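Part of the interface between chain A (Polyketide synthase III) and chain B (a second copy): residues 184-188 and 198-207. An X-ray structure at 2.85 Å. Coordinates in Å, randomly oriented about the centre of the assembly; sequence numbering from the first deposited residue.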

# COMPACT_ATOMS: atom_id res chain seq x y z
N VAL A 184 -4.59 11.75 -12.01
CA VAL A 184 -4.70 10.29 -11.89
C VAL A 184 -4.81 9.82 -10.43
O VAL A 184 -4.07 10.28 -9.55
CB VAL A 184 -3.57 9.54 -12.66
CG1 VAL A 184 -2.19 9.98 -12.19
CG2 VAL A 184 -3.71 8.03 -12.55
N ASP A 185 -5.78 8.94 -10.19
CA ASP A 185 -5.99 8.30 -8.89
C ASP A 185 -4.85 7.31 -8.66
O ASP A 185 -4.76 6.29 -9.35
CB ASP A 185 -7.36 7.60 -8.90
CG ASP A 185 -7.66 6.84 -7.61
OD1 ASP A 185 -6.74 6.52 -6.84
OD2 ASP A 185 -8.86 6.55 -7.37
N ARG A 186 -3.97 7.62 -7.72
CA ARG A 186 -2.82 6.75 -7.44
C ARG A 186 -2.86 6.03 -6.09
O ARG A 186 -3.34 6.58 -5.09
CB ARG A 186 -1.48 7.48 -7.66
CG ARG A 186 -1.30 8.82 -6.96
CD ARG A 186 -0.04 9.49 -7.48
NE ARG A 186 0.33 10.71 -6.75
CZ ARG A 186 1.20 10.76 -5.75
NH1 ARG A 186 1.82 9.66 -5.31
NH2 ARG A 186 1.47 11.92 -5.16
N THR A 187 -2.38 4.79 -6.07
CA THR A 187 -2.33 3.98 -4.86
C THR A 187 -1.07 3.12 -4.84
O THR A 187 -0.72 2.50 -5.85
CB THR A 187 -3.60 3.10 -4.71
OG1 THR A 187 -4.77 3.92 -4.78
CG2 THR A 187 -3.60 2.34 -3.39
N LEU A 188 -0.39 3.10 -3.70
CA LEU A 188 0.78 2.26 -3.50
C LEU A 188 0.49 1.13 -2.51
O LEU A 188 0.31 1.37 -1.31
CB LEU A 188 1.97 3.10 -3.04
CG LEU A 188 2.48 4.21 -3.98
CD1 LEU A 188 3.36 5.19 -3.22
CD2 LEU A 188 3.23 3.64 -5.17
N MET B 198 -6.88 9.95 2.08
CA MET B 198 -7.65 10.24 0.87
C MET B 198 -7.62 9.05 -0.09
O MET B 198 -8.65 8.67 -0.65
CB MET B 198 -7.11 11.49 0.17
CG MET B 198 -7.15 12.74 1.02
SD MET B 198 -8.82 13.14 1.55
CE MET B 198 -8.49 14.30 2.87
N ASN B 199 -6.44 8.47 -0.25
CA ASN B 199 -6.25 7.30 -1.08
C ASN B 199 -7.00 6.10 -0.53
O ASN B 199 -7.55 5.30 -1.29
CB ASN B 199 -4.76 6.99 -1.23
CG ASN B 199 -3.96 8.21 -1.64
OD1 ASN B 199 -3.63 8.38 -2.81
ND2 ASN B 199 -3.67 9.09 -0.68
N GLY B 200 -7.02 5.99 0.80
CA GLY B 200 -7.80 4.97 1.49
C GLY B 200 -9.29 5.14 1.26
O GLY B 200 -10.00 4.15 1.06
N PHE B 201 -9.75 6.39 1.29
CA PHE B 201 -11.15 6.71 1.02
C PHE B 201 -11.57 6.33 -0.41
O PHE B 201 -12.59 5.66 -0.59
CB PHE B 201 -11.44 8.20 1.27
CG PHE B 201 -11.76 8.52 2.71
CD1 PHE B 201 -12.79 7.86 3.38
CD2 PHE B 201 -11.05 9.51 3.39
CE1 PHE B 201 -13.08 8.16 4.71
CE2 PHE B 201 -11.35 9.82 4.71
CZ PHE B 201 -12.36 9.14 5.37
N ARG B 202 -10.77 6.74 -1.39
CA ARG B 202 -11.02 6.40 -2.80
C ARG B 202 -11.22 4.90 -2.98
O ARG B 202 -12.26 4.47 -3.49
CB ARG B 202 -9.87 6.86 -3.69
CG ARG B 202 -9.74 8.37 -3.86
CD ARG B 202 -8.73 8.65 -4.95
NE ARG B 202 -8.28 10.04 -4.98
CZ ARG B 202 -7.09 10.45 -4.58
NH1 ARG B 202 -6.20 9.59 -4.09
NH2 ARG B 202 -6.78 11.74 -4.66
N ASN B 203 -10.23 4.12 -2.54
CA ASN B 203 -10.28 2.65 -2.58
C ASN B 203 -11.56 2.08 -1.98
O ASN B 203 -12.12 1.11 -2.50
CB ASN B 203 -9.08 2.05 -1.86
CG ASN B 203 -7.78 2.25 -2.62
OD1 ASN B 203 -7.65 3.13 -3.48
ND2 ASN B 203 -6.79 1.41 -2.31
N ALA B 204 -12.02 2.69 -0.89
CA ALA B 204 -13.23 2.26 -0.22
C ALA B 204 -14.48 2.64 -1.01
O ALA B 204 -15.33 1.78 -1.26
CB ALA B 204 -13.29 2.83 1.19
N ASN B 205 -14.57 3.90 -1.42
CA ASN B 205 -15.69 4.40 -2.23
C ASN B 205 -15.88 3.62 -3.54
O ASN B 205 -17.00 3.34 -3.93
CB ASN B 205 -15.52 5.89 -2.55
CG ASN B 205 -15.39 6.76 -1.31
OD1 ASN B 205 -15.66 6.32 -0.19
ND2 ASN B 205 -14.96 8.00 -1.51
N ASP B 206 -14.77 3.29 -4.19
CA ASP B 206 -14.79 2.49 -5.41
C ASP B 206 -15.41 1.12 -5.19
O ASP B 206 -16.26 0.68 -5.97
CB ASP B 206 -13.38 2.33 -5.97
CG ASP B 206 -12.77 3.64 -6.42
OD1 ASP B 206 -13.51 4.50 -6.96
OD2 ASP B 206 -11.55 3.81 -6.25
N TYR B 207 -14.99 0.45 -4.11
CA TYR B 207 -15.54 -0.85 -3.74
C TYR B 207 -17.00 -0.75 -3.34
O TYR B 207 -17.85 -1.48 -3.85
CB TYR B 207 -14.72 -1.48 -2.61
CG TYR B 207 -15.40 -2.66 -1.93
CD1 TYR B 207 -15.36 -3.93 -2.48
CD2 TYR B 207 -16.08 -2.49 -0.72
CE1 TYR B 207 -15.98 -5.00 -1.86
CE2 TYR B 207 -16.71 -3.55 -0.09
CZ TYR B 207 -16.65 -4.80 -0.67
OH TYR B 207 -17.27 -5.86 -0.05
O HOH W 1 -6.29 6.28 -4.15

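A strand of chain A, residues 185 to 188, lies across a helix of chain B at a steep angle: their N-to-C directions differ by 104°, and the axes come within 8.8 Å. The two stretches bury 255 Å² between them, both sides summed. T187(A) and N199(B) mark the backbone register, their CA atoms 6.4 Å apart. On the helix, N199(B), R202(B), N203(B) and D206(B) form the contacting stripe; N199(B) to R202(B) and N203(B) to D206(B) are three apart, N199(B) to N203(B) and R202(B) to D206(B) four, the repeat that keeps residues on one side of a helix.

D185(A) covers the most surface. Its CA-to-CB bond points sideways, but with chi1 at t the carboxylate comes nearer the helix, and OD2 packs 3.2 Å from CD of R202(B). The charges attract without forming a salt bridge: OD1 is 4.2 Å from NH1 of R202(B) and well out of the guanidinium plane, so no N-H points at it. Water 1 spans this gap, donating to D185(A) OD1 at 2.7 Å and accepting a weak bond from R202(B) NH1 at 3.3 Å. There is a cost nearby, since D185(A) OD2 lies 4.0 Å from D206(B) OD2, like charge against like.

T187(A) joins the same water, its OG1 hydrogen-bonded to it at 2.9 Å, and also approaches OD1 of N203(B) at 3.3 Å. R202(B), whose CA-to-CB bond points toward the strand, is steadied from its own helix by a weak bond from NH1 to OD1 of N199(B), 3.1 Å. That same OD1 sits 2.9 Å from the carbonyl O of R186(A); both are acceptors as modelled, so the closeness is not a hydrogen bond.

The rule to read here is indirect bonding: no clear direct hydrogen bond crosses between the stretches, and one water links two strand side chains to the helix arginine.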